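Flavin-dependent monooxygenase, oxygenase subunit HsaA (Mycobacterium tuberculosis, PDB 3AFF) probably hydroxylates the phenolic secosteroid 3-HSA to the catechol 3,4-DHSA, using reduced flavin and oxygen, in the breakdown of cholesterol. Local coordinates at residues Gln28-Glu31 against Leu36-Glu39; Phe50-Pro55 against Leu61-Ala66; Leu67-Thr72 against His237-Ser242; Ala97-Arg102 against Trp150-Gly155; Gly155-Asp160 against His205-Tyr210. All blocks are in the same frame, centred on the assembly; numbering follows the deposited sequence.

Contact 1: residues Gln28-Glu31 against Leu36-Glu39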
# COMPACT_ATOMS: atom_id res chain seq x y z
N GLN A 28 43.49 12.11 -22.58
CA GLN A 28 43.18 13.40 -23.20
C GLN A 28 43.73 13.43 -24.62
O GLN A 28 43.08 13.97 -25.52
CB GLN A 28 43.70 14.60 -22.38
CG GLN A 28 43.40 15.99 -23.01
CD GLN A 28 41.88 16.42 -23.00
OE1 GLN A 28 41.23 16.54 -21.94
NE2 GLN A 28 41.33 16.67 -24.20
N ALA A 29 44.91 12.84 -24.82
CA ALA A 29 45.54 12.71 -26.14
C ALA A 29 44.66 11.92 -27.12
O ALA A 29 44.58 12.26 -28.32
CB ALA A 29 46.93 12.04 -26.00
N THR A 30 44.00 10.89 -26.59
CA THR A 30 43.05 10.03 -27.33
C THR A 30 41.87 10.85 -27.80
O THR A 30 41.61 10.89 -29.01
CB THR A 30 42.65 8.77 -26.53
OG1 THR A 30 43.80 7.91 -26.38
CG2 THR A 30 41.51 7.96 -27.20
N GLU A 31 41.17 11.53 -26.88
CA GLU A 31 40.16 12.52 -27.27
C GLU A 31 40.62 13.51 -28.33
O GLU A 31 39.88 13.80 -29.28
CB GLU A 31 39.69 13.32 -26.06
CG GLU A 31 38.74 12.59 -25.12
CD GLU A 31 38.17 13.54 -24.06
OE1 GLU A 31 39.00 14.12 -23.30
OE2 GLU A 31 36.93 13.73 -24.00
N LEU A 36 41.65 6.12 -31.73
CA LEU A 36 42.69 5.53 -30.90
C LEU A 36 44.11 5.70 -31.46
O LEU A 36 44.34 5.49 -32.67
CB LEU A 36 42.38 4.05 -30.62
CG LEU A 36 41.69 3.60 -29.31
CD1 LEU A 36 40.64 4.58 -28.77
CD2 LEU A 36 41.18 2.15 -29.38
N PRO A 37 45.08 6.07 -30.59
CA PRO A 37 46.47 6.16 -31.01
C PRO A 37 46.97 4.79 -31.47
O PRO A 37 46.60 3.78 -30.88
CB PRO A 37 47.21 6.62 -29.71
CG PRO A 37 46.09 7.26 -28.85
CD PRO A 37 44.90 6.41 -29.15
N ASP A 38 47.76 4.76 -32.54
CA ASP A 38 48.33 3.50 -33.02
C ASP A 38 48.96 2.72 -31.88
O ASP A 38 48.83 1.50 -31.83
CB ASP A 38 49.36 3.73 -34.13
CG ASP A 38 48.74 4.28 -35.41
OD1 ASP A 38 47.51 4.13 -35.63
OD2 ASP A 38 49.49 4.90 -36.21
N GLU A 39 49.62 3.43 -30.96
CA GLU A 39 50.32 2.86 -29.82
C GLU A 39 49.40 2.01 -28.94
O GLU A 39 49.80 0.95 -28.45
CB GLU A 39 51.01 3.96 -28.98
CG GLU A 39 51.81 3.46 -27.75
CD GLU A 39 52.82 4.51 -27.15
OE1 GLU A 39 53.78 4.07 -26.40
OE2 GLU A 39 52.65 5.75 -27.42

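Contact 2: residues Phe50-Pro55 against Leu61-Ala66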
# COMPACT_ATOMS: atom_id res chain seq x y z
N PHE A 50 42.81 -8.82 -29.02
CA PHE A 50 41.94 -9.15 -30.18
C PHE A 50 41.77 -10.64 -30.44
O PHE A 50 40.76 -11.07 -31.06
CB PHE A 50 42.37 -8.42 -31.45
CG PHE A 50 42.35 -6.95 -31.29
CD1 PHE A 50 41.12 -6.26 -31.20
CD2 PHE A 50 43.51 -6.25 -31.15
CE1 PHE A 50 41.08 -4.85 -31.03
CE2 PHE A 50 43.49 -4.87 -30.99
CZ PHE A 50 42.28 -4.17 -30.92
N THR A 51 42.69 -11.45 -29.91
CA THR A 51 42.54 -12.91 -30.01
C THR A 51 41.50 -13.56 -29.11
O THR A 51 41.14 -14.74 -29.32
CB THR A 51 43.89 -13.68 -29.79
OG1 THR A 51 44.24 -13.63 -28.38
CG2 THR A 51 45.01 -13.05 -30.64
N LEU A 52 40.99 -12.81 -28.13
CA LEU A 52 40.22 -13.38 -27.03
C LEU A 52 39.04 -14.20 -27.48
O LEU A 52 38.84 -15.33 -27.03
CB LEU A 52 39.72 -12.28 -26.07
CG LEU A 52 40.74 -11.80 -25.03
CD1 LEU A 52 40.37 -10.46 -24.37
CD2 LEU A 52 41.11 -12.92 -23.97
N LEU A 53 38.27 -13.62 -28.40
CA LEU A 53 37.06 -14.24 -28.91
C LEU A 53 37.21 -14.79 -30.32
O LEU A 53 36.26 -15.33 -30.89
CB LEU A 53 35.94 -13.19 -28.88
CG LEU A 53 35.35 -12.91 -27.49
CD1 LEU A 53 34.34 -11.77 -27.66
CD2 LEU A 53 34.58 -14.17 -27.03
N GLN A 54 38.41 -14.67 -30.87
CA GLN A 54 38.80 -15.26 -32.18
C GLN A 54 38.91 -16.81 -32.12
O GLN A 54 39.31 -17.35 -31.10
CB GLN A 54 40.09 -14.62 -32.62
CG GLN A 54 40.59 -15.11 -34.00
CD GLN A 54 41.78 -14.34 -34.45
OE1 GLN A 54 42.65 -14.00 -33.65
NE2 GLN A 54 41.86 -14.08 -35.77
N PRO A 55 38.50 -17.53 -33.18
CA PRO A 55 38.62 -18.99 -33.14
C PRO A 55 40.06 -19.54 -33.06
O PRO A 55 41.04 -18.90 -33.49
CB PRO A 55 37.86 -19.45 -34.40
CG PRO A 55 37.01 -18.24 -34.75
CD PRO A 55 37.78 -17.08 -34.39
N LEU A 61 41.74 -17.43 -28.83
CA LEU A 61 41.44 -18.14 -27.60
C LEU A 61 40.01 -18.56 -27.43
O LEU A 61 39.73 -19.26 -26.46
CB LEU A 61 41.91 -17.30 -26.40
CG LEU A 61 43.38 -16.89 -26.45
CD1 LEU A 61 43.68 -15.74 -25.51
CD2 LEU A 61 44.19 -18.13 -26.08
N GLN A 62 39.12 -18.22 -28.40
CA GLN A 62 37.68 -18.54 -28.35
C GLN A 62 37.19 -18.61 -26.89
O GLN A 62 36.52 -19.57 -26.47
CB GLN A 62 37.34 -19.84 -29.08
CG GLN A 62 38.33 -21.03 -28.78
CD GLN A 62 38.20 -22.14 -29.79
OE1 GLN A 62 38.02 -21.88 -30.99
NE2 GLN A 62 38.25 -23.39 -29.32
N CYS A 63 37.52 -17.55 -26.15
CA CYS A 63 37.37 -17.52 -24.69
C CYS A 63 35.99 -17.41 -24.10
O CYS A 63 34.98 -17.22 -24.81
CB CYS A 63 38.26 -16.44 -24.11
SG CYS A 63 37.56 -14.78 -24.26
N ASP A 64 35.96 -17.62 -22.77
CA ASP A 64 34.76 -17.42 -21.96
C ASP A 64 34.29 -15.96 -22.20
O ASP A 64 35.07 -15.00 -21.99
CB ASP A 64 35.18 -17.66 -20.53
CG ASP A 64 34.11 -17.35 -19.50
OD1 ASP A 64 33.03 -16.77 -19.80
OD2 ASP A 64 34.41 -17.74 -18.33
N PRO A 65 33.05 -15.78 -22.71
CA PRO A 65 32.65 -14.40 -23.08
C PRO A 65 32.61 -13.43 -21.84
O PRO A 65 32.85 -12.24 -21.97
CB PRO A 65 31.27 -14.62 -23.75
CG PRO A 65 30.75 -15.81 -23.06
CD PRO A 65 31.97 -16.73 -23.03
N ALA A 66 32.46 -13.95 -20.62
CA ALA A 66 32.52 -13.08 -19.46
C ALA A 66 33.90 -12.48 -19.22
O ALA A 66 34.05 -11.33 -18.76
CB ALA A 66 31.98 -13.81 -18.24

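Contact 3: residues Leu67-Thr72 against His237-Ser242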
# COMPACT_ATOMS: atom_id res chain seq x y z
N LEU A 67 34.96 -13.22 -19.59
CA LEU A 67 36.29 -12.67 -19.49
C LEU A 67 36.56 -11.60 -20.51
O LEU A 67 37.30 -10.64 -20.22
CB LEU A 67 37.35 -13.77 -19.67
CG LEU A 67 37.32 -14.78 -18.53
CD1 LEU A 67 38.36 -15.83 -18.83
CD2 LEU A 67 37.57 -14.10 -17.13
N PHE A 68 36.07 -11.79 -21.73
CA PHE A 68 36.18 -10.73 -22.71
C PHE A 68 35.50 -9.44 -22.23
O PHE A 68 36.09 -8.38 -22.34
CB PHE A 68 35.55 -11.14 -24.07
CG PHE A 68 35.59 -10.03 -25.09
CD1 PHE A 68 36.74 -9.80 -25.85
CD2 PHE A 68 34.48 -9.19 -25.26
CE1 PHE A 68 36.78 -8.78 -26.77
CE2 PHE A 68 34.53 -8.14 -26.17
CZ PHE A 68 35.67 -7.96 -26.93
N PHE A 69 34.28 -9.51 -21.71
CA PHE A 69 33.61 -8.27 -21.21
C PHE A 69 34.29 -7.58 -20.01
O PHE A 69 34.38 -6.35 -19.96
CB PHE A 69 32.09 -8.46 -21.04
CG PHE A 69 31.39 -8.78 -22.32
CD1 PHE A 69 31.48 -7.91 -23.41
CD2 PHE A 69 30.68 -9.98 -22.49
CE1 PHE A 69 30.83 -8.22 -24.65
CE2 PHE A 69 30.03 -10.30 -23.69
CZ PHE A 69 30.10 -9.44 -24.79
N GLU A 70 34.87 -8.40 -19.11
CA GLU A 70 35.69 -7.90 -18.00
C GLU A 70 36.89 -7.09 -18.45
O GLU A 70 37.17 -6.01 -17.93
CB GLU A 70 36.15 -9.10 -17.10
CG GLU A 70 37.24 -8.75 -16.11
CD GLU A 70 36.76 -7.76 -15.03
OE1 GLU A 70 37.65 -7.05 -14.42
OE2 GLU A 70 35.49 -7.66 -14.85
N ALA A 71 37.63 -7.64 -19.42
CA ALA A 71 38.64 -6.90 -20.15
C ALA A 71 38.21 -5.52 -20.66
O ALA A 71 38.96 -4.52 -20.49
CB ALA A 71 39.16 -7.80 -21.35
N THR A 72 37.05 -5.43 -21.31
CA THR A 72 36.56 -4.13 -21.77
C THR A 72 36.17 -3.18 -20.63
O THR A 72 36.27 -1.95 -20.76
CB THR A 72 35.35 -4.28 -22.75
OG1 THR A 72 34.18 -4.69 -22.04
CG2 THR A 72 35.69 -5.35 -23.84
N HIS A 237 25.55 -8.71 -28.58
CA HIS A 237 25.57 -7.45 -29.29
C HIS A 237 25.33 -6.27 -28.34
O HIS A 237 26.18 -5.36 -28.31
CB HIS A 237 24.58 -7.47 -30.52
CG HIS A 237 24.48 -6.16 -31.23
ND1 HIS A 237 25.59 -5.42 -31.59
CD2 HIS A 237 23.40 -5.46 -31.67
CE1 HIS A 237 25.20 -4.29 -32.16
NE2 HIS A 237 23.88 -4.32 -32.27
N PRO A 238 24.22 -6.23 -27.58
CA PRO A 238 24.17 -5.10 -26.61
C PRO A 238 25.20 -5.11 -25.47
O PRO A 238 25.62 -4.06 -25.06
CB PRO A 238 22.72 -5.17 -26.04
CG PRO A 238 22.34 -6.52 -26.18
CD PRO A 238 22.92 -6.94 -27.57
N THR A 239 25.61 -6.29 -24.95
CA THR A 239 26.63 -6.33 -23.89
C THR A 239 27.88 -5.67 -24.36
O THR A 239 28.60 -5.07 -23.57
CB THR A 239 26.90 -7.78 -23.37
OG1 THR A 239 25.67 -8.35 -22.98
CG2 THR A 239 27.83 -7.82 -22.17
N THR A 240 28.16 -5.73 -25.65
CA THR A 240 29.35 -5.06 -26.22
C THR A 240 29.46 -3.61 -25.85
O THR A 240 30.58 -3.11 -25.63
CB THR A 240 29.39 -5.19 -27.83
OG1 THR A 240 30.53 -4.57 -28.41
CG2 THR A 240 28.15 -4.51 -28.51
N ILE A 241 28.29 -2.95 -25.79
CA ILE A 241 28.07 -1.53 -25.48
C ILE A 241 27.93 -1.30 -23.93
O ILE A 241 28.56 -0.41 -23.37
CB ILE A 241 26.72 -1.06 -26.26
CG1 ILE A 241 27.02 -0.91 -27.73
CG2 ILE A 241 26.16 0.28 -25.82
CD1 ILE A 241 28.47 -0.76 -28.04
N SER A 242 27.10 -2.12 -23.29
CA SER A 242 26.81 -1.96 -21.88
C SER A 242 28.04 -2.21 -21.00
O SER A 242 28.20 -1.49 -19.99
CB SER A 242 25.68 -2.86 -21.45
OG SER A 242 24.49 -2.56 -22.20

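Contact 4: residues Ala97-Arg102 against Trp150-Gly155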
# COMPACT_ATOMS: atom_id res chain seq x y z
N ALA A 97 33.57 -15.34 -36.99
CA ALA A 97 33.58 -16.79 -36.71
C ALA A 97 32.30 -17.44 -37.13
O ALA A 97 32.31 -18.63 -37.28
CB ALA A 97 33.77 -17.03 -35.16
N LEU A 98 31.17 -16.69 -37.28
CA LEU A 98 29.91 -17.33 -37.67
C LEU A 98 29.73 -17.24 -39.21
O LEU A 98 28.88 -17.89 -39.78
CB LEU A 98 28.71 -16.61 -37.01
CG LEU A 98 28.78 -16.47 -35.47
CD1 LEU A 98 27.67 -15.55 -34.97
CD2 LEU A 98 28.67 -17.87 -34.77
N PHE A 99 30.55 -16.46 -39.86
CA PHE A 99 30.57 -16.38 -41.36
C PHE A 99 31.09 -17.70 -41.96
O PHE A 99 31.78 -18.50 -41.30
CB PHE A 99 31.43 -15.19 -41.80
CG PHE A 99 30.64 -13.90 -41.92
CD1 PHE A 99 30.32 -13.39 -43.15
CD2 PHE A 99 30.16 -13.26 -40.77
CE1 PHE A 99 29.58 -12.22 -43.27
CE2 PHE A 99 29.39 -12.07 -40.86
CZ PHE A 99 29.09 -11.56 -42.11
N ASP A 100 30.78 -17.97 -43.22
CA ASP A 100 31.30 -19.23 -43.63
C ASP A 100 32.84 -19.23 -43.82
O ASP A 100 33.51 -18.21 -43.87
CB ASP A 100 30.42 -19.90 -44.68
CG ASP A 100 30.59 -19.35 -46.03
OD1 ASP A 100 31.68 -18.81 -46.27
OD2 ASP A 100 29.63 -19.45 -46.83
N GLN A 101 33.42 -20.41 -43.71
CA GLN A 101 34.87 -20.57 -43.67
C GLN A 101 35.56 -19.77 -44.79
O GLN A 101 36.63 -19.16 -44.60
CB GLN A 101 35.16 -22.07 -43.83
CG GLN A 101 36.65 -22.46 -43.77
CD GLN A 101 37.29 -22.16 -42.43
OE1 GLN A 101 36.61 -22.17 -41.40
NE2 GLN A 101 38.62 -21.95 -42.42
N ARG A 102 34.95 -19.72 -45.99
CA ARG A 102 35.60 -18.94 -47.08
C ARG A 102 35.77 -17.44 -46.76
O ARG A 102 36.77 -16.82 -47.15
CB ARG A 102 34.86 -19.15 -48.39
CG ARG A 102 35.53 -18.52 -49.59
CD ARG A 102 35.10 -19.17 -50.98
NE ARG A 102 33.65 -19.24 -51.21
CZ ARG A 102 32.97 -20.39 -51.17
NH1 ARG A 102 33.66 -21.53 -50.93
NH2 ARG A 102 31.64 -20.40 -51.34
N TRP A 150 38.63 -4.40 -43.01
CA TRP A 150 37.37 -4.92 -43.51
C TRP A 150 36.27 -4.32 -42.61
O TRP A 150 36.56 -3.84 -41.50
CB TRP A 150 37.35 -6.41 -43.25
CG TRP A 150 38.23 -7.29 -44.16
CD1 TRP A 150 39.57 -7.58 -43.98
CD2 TRP A 150 37.79 -8.03 -45.31
NE1 TRP A 150 39.98 -8.42 -45.00
CE2 TRP A 150 38.93 -8.70 -45.83
CE3 TRP A 150 36.56 -8.18 -45.97
CZ2 TRP A 150 38.86 -9.54 -46.97
CZ3 TRP A 150 36.49 -8.99 -47.10
CH2 TRP A 150 37.65 -9.70 -47.58
N THR A 151 35.02 -4.40 -43.07
CA THR A 151 33.91 -3.93 -42.27
C THR A 151 32.69 -4.78 -42.49
O THR A 151 32.47 -5.31 -43.58
CB THR A 151 33.56 -2.42 -42.59
OG1 THR A 151 32.84 -1.90 -41.50
CG2 THR A 151 32.73 -2.24 -43.95
N PHE A 152 31.84 -4.84 -41.46
CA PHE A 152 30.43 -5.25 -41.65
C PHE A 152 29.52 -4.05 -41.87
O PHE A 152 29.70 -3.03 -41.25
CB PHE A 152 29.89 -5.96 -40.40
CG PHE A 152 30.67 -7.20 -40.00
CD1 PHE A 152 30.88 -8.25 -40.91
CD2 PHE A 152 31.17 -7.33 -38.70
CE1 PHE A 152 31.54 -9.45 -40.52
CE2 PHE A 152 31.87 -8.53 -38.33
CZ PHE A 152 32.03 -9.57 -39.22
N VAL A 153 28.52 -4.18 -42.73
CA VAL A 153 27.50 -3.13 -42.84
C VAL A 153 26.21 -3.92 -42.85
O VAL A 153 26.12 -5.00 -43.46
CB VAL A 153 27.62 -2.25 -44.19
CG1 VAL A 153 28.78 -1.30 -44.08
CG2 VAL A 153 27.71 -3.14 -45.42
N GLY A 154 25.21 -3.40 -42.15
CA GLY A 154 23.94 -4.05 -42.07
C GLY A 154 22.87 -3.49 -43.00
O GLY A 154 22.87 -2.32 -43.30
N GLY A 155 21.94 -4.36 -43.38
CA GLY A 155 20.84 -3.97 -44.21
C GLY A 155 20.11 -5.17 -44.76
O GLY A 155 20.54 -6.33 -44.58

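Contact 5: residues Gly155-Asp160 against His205-Tyr210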
# COMPACT_ATOMS: atom_id res chain seq x y z
N GLY A 155 21.94 -4.36 -43.38
CA GLY A 155 20.84 -3.97 -44.21
C GLY A 155 20.11 -5.17 -44.76
O GLY A 155 20.54 -6.33 -44.58
N PRO A 156 18.98 -4.90 -45.46
CA PRO A 156 18.20 -5.96 -46.05
C PRO A 156 18.86 -6.39 -47.37
O PRO A 156 19.61 -5.63 -47.94
CB PRO A 156 16.85 -5.29 -46.33
CG PRO A 156 17.17 -3.79 -46.46
CD PRO A 156 18.45 -3.55 -45.70
N VAL A 157 18.55 -7.60 -47.81
CA VAL A 157 18.76 -8.08 -49.19
C VAL A 157 17.49 -7.78 -50.00
O VAL A 157 16.42 -8.07 -49.52
CB VAL A 157 18.99 -9.59 -49.12
CG1 VAL A 157 18.97 -10.24 -50.45
CG2 VAL A 157 20.32 -9.89 -48.41
N ILE A 158 17.62 -7.14 -51.18
CA ILE A 158 16.45 -6.80 -52.03
C ILE A 158 16.48 -7.72 -53.21
O ILE A 158 17.52 -7.84 -53.86
CB ILE A 158 16.53 -5.36 -52.61
CG1 ILE A 158 16.65 -4.31 -51.48
CG2 ILE A 158 15.32 -5.05 -53.59
CD1 ILE A 158 15.72 -4.51 -50.34
N LYS A 159 15.41 -8.48 -53.41
CA LYS A 159 15.33 -9.44 -54.51
C LYS A 159 13.98 -9.32 -55.19
O LYS A 159 12.96 -9.34 -54.52
CB LYS A 159 15.52 -10.87 -54.00
CG LYS A 159 15.29 -11.98 -55.01
CD LYS A 159 15.96 -13.26 -54.55
CE LYS A 159 15.33 -14.47 -55.22
NZ LYS A 159 15.99 -15.73 -54.75
N ASP A 160 13.99 -9.29 -56.54
CA ASP A 160 12.77 -9.13 -57.29
C ASP A 160 12.03 -7.85 -56.80
O ASP A 160 10.80 -7.82 -56.79
CB ASP A 160 11.79 -10.32 -57.21
CG ASP A 160 12.33 -11.65 -57.81
OD1 ASP A 160 13.13 -11.62 -58.77
OD2 ASP A 160 11.91 -12.72 -57.30
N HIS A 205 29.03 -15.70 -49.89
CA HIS A 205 29.70 -16.19 -48.72
C HIS A 205 30.10 -15.02 -47.83
O HIS A 205 30.53 -15.24 -46.68
CB HIS A 205 30.92 -17.12 -49.03
CG HIS A 205 32.00 -16.43 -49.81
ND1 HIS A 205 31.94 -16.26 -51.18
CD2 HIS A 205 33.14 -15.83 -49.41
CE1 HIS A 205 32.99 -15.59 -51.59
NE2 HIS A 205 33.73 -15.31 -50.53
N ARG A 206 29.96 -13.78 -48.34
CA ARG A 206 30.24 -12.64 -47.48
C ARG A 206 29.00 -11.84 -47.04
O ARG A 206 29.08 -10.69 -46.74
CB ARG A 206 31.34 -11.76 -48.09
CG ARG A 206 32.75 -12.36 -48.00
CD ARG A 206 33.85 -11.32 -48.13
NE ARG A 206 34.30 -11.19 -49.52
CZ ARG A 206 34.13 -10.12 -50.30
NH1 ARG A 206 33.51 -9.02 -49.84
NH2 ARG A 206 34.54 -10.14 -51.59
N PHE A 207 27.88 -12.51 -46.97
CA PHE A 207 26.70 -12.00 -46.30
C PHE A 207 26.31 -13.05 -45.29
O PHE A 207 26.25 -14.22 -45.66
CB PHE A 207 25.53 -11.91 -47.28
CG PHE A 207 24.18 -11.65 -46.62
CD1 PHE A 207 23.86 -10.36 -46.15
CD2 PHE A 207 23.20 -12.64 -46.58
CE1 PHE A 207 22.61 -10.07 -45.56
CE2 PHE A 207 21.94 -12.37 -45.98
CZ PHE A 207 21.65 -11.06 -45.51
N LEU A 208 25.90 -12.63 -44.07
CA LEU A 208 25.41 -13.56 -43.08
C LEU A 208 24.08 -13.00 -42.53
O LEU A 208 24.05 -11.87 -42.00
CB LEU A 208 26.43 -13.75 -41.93
CG LEU A 208 25.89 -14.56 -40.74
CD1 LEU A 208 25.59 -15.97 -41.20
CD2 LEU A 208 26.85 -14.58 -39.56
N SER A 209 23.02 -13.80 -42.68
CA SER A 209 21.66 -13.44 -42.28
C SER A 209 21.50 -13.51 -40.74
O SER A 209 22.09 -14.38 -40.07
CB SER A 209 20.75 -14.44 -42.96
OG SER A 209 19.39 -14.28 -42.61
N TYR A 210 20.71 -12.60 -40.20
CA TYR A 210 20.33 -12.61 -38.77
C TYR A 210 19.51 -13.87 -38.51
O TYR A 210 19.63 -14.46 -37.42
CB TYR A 210 19.49 -11.38 -38.45
CG TYR A 210 20.29 -10.14 -38.18
CD1 TYR A 210 21.68 -10.10 -38.42
CD2 TYR A 210 19.68 -8.99 -37.67
CE1 TYR A 210 22.44 -8.97 -38.16
CE2 TYR A 210 20.47 -7.79 -37.41
CZ TYR A 210 21.81 -7.81 -37.68
OH TYR A 210 22.59 -6.72 -37.45

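Contact 1: residues Gln28-Glu31 against Leu36-Glu39
Thr30 meets Leu36 and Pro37 with two different branches. Its hydroxyl lies against the proline ring, with Thr30 OG1 3.3 Å from Pro37 CD and 3.4 Å from Pro37 CG. Its methyl turns to the leucine, where Thr30 CG2 comes within 3.8 Å of Leu36 CD1. The threonine torsion explains this split. CG2 is anti to the backbone N, and OG1 sits beside that N (chi1 -67°). This puts the hydroxyl on the Pro37 side and the methyl on the Leu36 side. Threonine and proline side chains cross at about a right angle. No hydrogen bond joins the two segments, and the touch at OG1 is one of oxygen against ring carbons. The same OG1 makes a weak hydrogen bond to Arg26 O, one turn back in its own helix. Leu36 is held through its backbone, since its O accepts from His147 NE2. Pro37 is at the N-cap position of helix 38-47. The contact packs the end of helix 9-33 against the short turn leading to it, in the N-terminal helical domain of the acyl-CoA dehydrogenase fold. Glu31, next to Thr30, forms salt bridges with Arg357 and Arg360. Helix 80-96 borders the turn: Thr30 touches Ser81, and Leu36 packs on Thr82 and Val85.

Contact 2: residues Phe50-Pro55 against Leu61-Ala66
Cys63 points at the carbonyl of Leu52 and meets it along its whole length. Cys63 CB lies 3.2 Å from Leu52 O. SG sits between the backbone N and the carbonyl carbon (chi1 79°), which turns the sulfur back over the leucine. There Cys63 SG is 3.1 Å from Leu52 O. The same Cys63 SG approaches Leu52 CB at 3.8 Å, and Leu53 CD2 at 4.1 Å. The backbone of Cys63 holds the same residue, because Cys63 N donates to Leu52 O at 2.7 Å. Two more backbone bonds tie the segments. Leu61 N reaches Thr51 O at 2.8 Å in an almost straight N-H...O line (171°). Gln62 N donates to Gln54 O, also at 2.8 Å but more bent (148°). These bonds close a compact loop between helices 38-47 and 65-76 of the acyl-CoA dehydrogenase N-terminal domain. The loop leads straight into the second helix: Asp64 is the N-cap of helix 65-76, and Asp64 OD1 accepts from Ala66 N in a capping bond. Leu61 stays beside the first segment, with Leu61 CD1 3.6 Å from Thr51 OG1 and also in apolar contact with Leu52 CD2. The Thr51 hydroxyl has its hydrogen-bond partner in Gly48 O. Gln62 extends beyond CG, and its OE1 passes along Pro55 to accept from Gln56 N. Helix 9-33 lies against the two leucines, where Val12 touches both Leu52 and Leu61.

Contact 3: residues Leu67-Thr72 against His237-Ser242
The Phe69 ring carries the methyl of Thr239 squarely on one face. Thr239 CG2 stands 3.5 Å from the ring centroid of Phe69 and only 7° off the ring normal, a well-centred CH-pi contact. The distances to the ring carbons are accordingly even: Thr239 CG2 is 3.6 Å from Phe69 CD2 and Thr239 CG2 is 3.9 Å from Phe69 CD1. Thr239 CB also lies near the far end of the ring, 3.9 Å from Phe69 CZ. Another ring carbon, CE1, approaches the backbone obliquely, with Phe69 CE1 3.8 Å from Thr240 N. CE1 also meets the edge of the neighbouring Phe68 ring, in that ring's plane.

The threonine is turned so that CG2 is anti to its backbone N, which sends the methyl across to the phenylalanine. Its hydroxyl, left beside the N, lies in hydrogen-bonding position to Thr235 O, in its own helix, and to Gln326 OE1. One proton cannot serve both acceptors at once. On the other helix, Thr72 OG1 donates to Phe69 O at 2.7 Å, a side-chain bond back along the helix.

The contact joins helix 65-76 of the N-terminal domain to helix 233-259 of the C-terminal helical domain. Helix 286-309 packs against both: Ile298 touches Phe69 and Val301 touches Thr239. Ser87 of helix 80-96 bonds to Thr240 O.

No hydrogen bond crosses between the two segments. Dispersion and CH-pi contact hold this buried junction, while the Thr239 hydroxyl finds its polar partners outside the contact.

Contact 4: residues Ala97-Arg102 against Trp150-Gly155
Phe152 and Phe99 are brought together by their first torsions, -58° and -89°. Phe152 has CG beside its backbone N and anti to the carbonyl carbon, which carries the ring off strand 150-159. The backbones stay well apart, with Phe99 CA and Phe152 CA 11.1 Å from each other, so the rings alone bridge the space. The strand belongs to the middle beta domain of the acyl-CoA dehydrogenase fold. Phe99 comes from the turn between helices 80-96 and 101-108 of the N-terminal domain. The contact thus joins helical and beta domains.

The two rings are nearly parallel, with planes at 20°, but slid so far that they barely overlap. Their centroids are 5.2 Å apart. The side chains run past each other in opposite directions, which leaves mainly their outer carbons in touch.

His95 meets both rings and is edge-to-face with Phe99. Leu170 of strand 162-172 also packs on both. Phe152 further touches Tyr120, a residue that probably binds FMN by analogy with relatives, which places the pair beside the probable flavin site. The closest approach is Phe152 CE1 to Phe99 CE2, at 3.4 Å, with Phe99 CZ next at 3.6 Å from the same Phe152 CE1.

Contact 5: residues Gly155-Asp160 against His205-Tyr210
Val157 lays one methyl over the face of the Phe207 ring. The methyl is CG2, 3.8 Å from the ring centroid and 26° off the ring normal, a CH-pi contact. It stands above the rim of the ring rather than its centre. The nearest ring carbon is CZ, with Val157 CG2 to Phe207 CZ at 3.4 Å. Phe207 CE1 follows at 3.7 Å from the same Val157 CG2.

The torsions place both groups. Val157 has CG1 anti to the backbone N (chi1 170°), which puts CG2 beside the N and over the aromatic ring. Phe207 likewise has CG anti to its N (chi1 168°), which carries the ring across to the valine. The two side chains cross at a slant. At the ring edge, near its plane, Gly155 O makes a looser approach, 4.4 Å from Phe207 CE1. No hydrogen bond links the segments.

Strand 162-172 pairs antiparallel with both strands and so stands between them in the sheet. Val157 shares backbone bonds with Val164 and Asp165 of that strand. Phe169 and Tyr133 meet the Phe207 ring as well, making a small aromatic cluster. Ser209 is the N-cap of helix 210-214, with its OG bonded to Lys211 N and to Asp165 OD1. Ile158, next to Val157 on the strand, packs on Ile158 of a second subunit.

Here two strands separated by a third meet through side chains over one face of the sheet, within the middle beta domain of an acyl-CoA dehydrogenase fold.

Overall arrangement
Contacts 1 and 2 follow one another along the N-terminal helical domain, with centres 25 Å apart. Contact 2 touches contact 3, since Leu53 CD1 lies 3.4 Å from Phe68 CG and both contacts use helix 65-76. It also touches contact 4, through Pro55 and Ala97. Contacts 4 and 5 share Gly155 and strand 150-159, and their centres are 11 Å apart. Contacts 1 and 5 lie on opposite sides of the chain's centre. Contacts 1, 3 and 4 border the probable FMN site. Phe152 of contact 4 comes within about 3 Å of Tyr120, side chain to side chain. Thr240 of contact 3 and Leu36 of contact 1 are each about 7 Å from a flavin-site side chain, Tyr120 and Trp84 respectively.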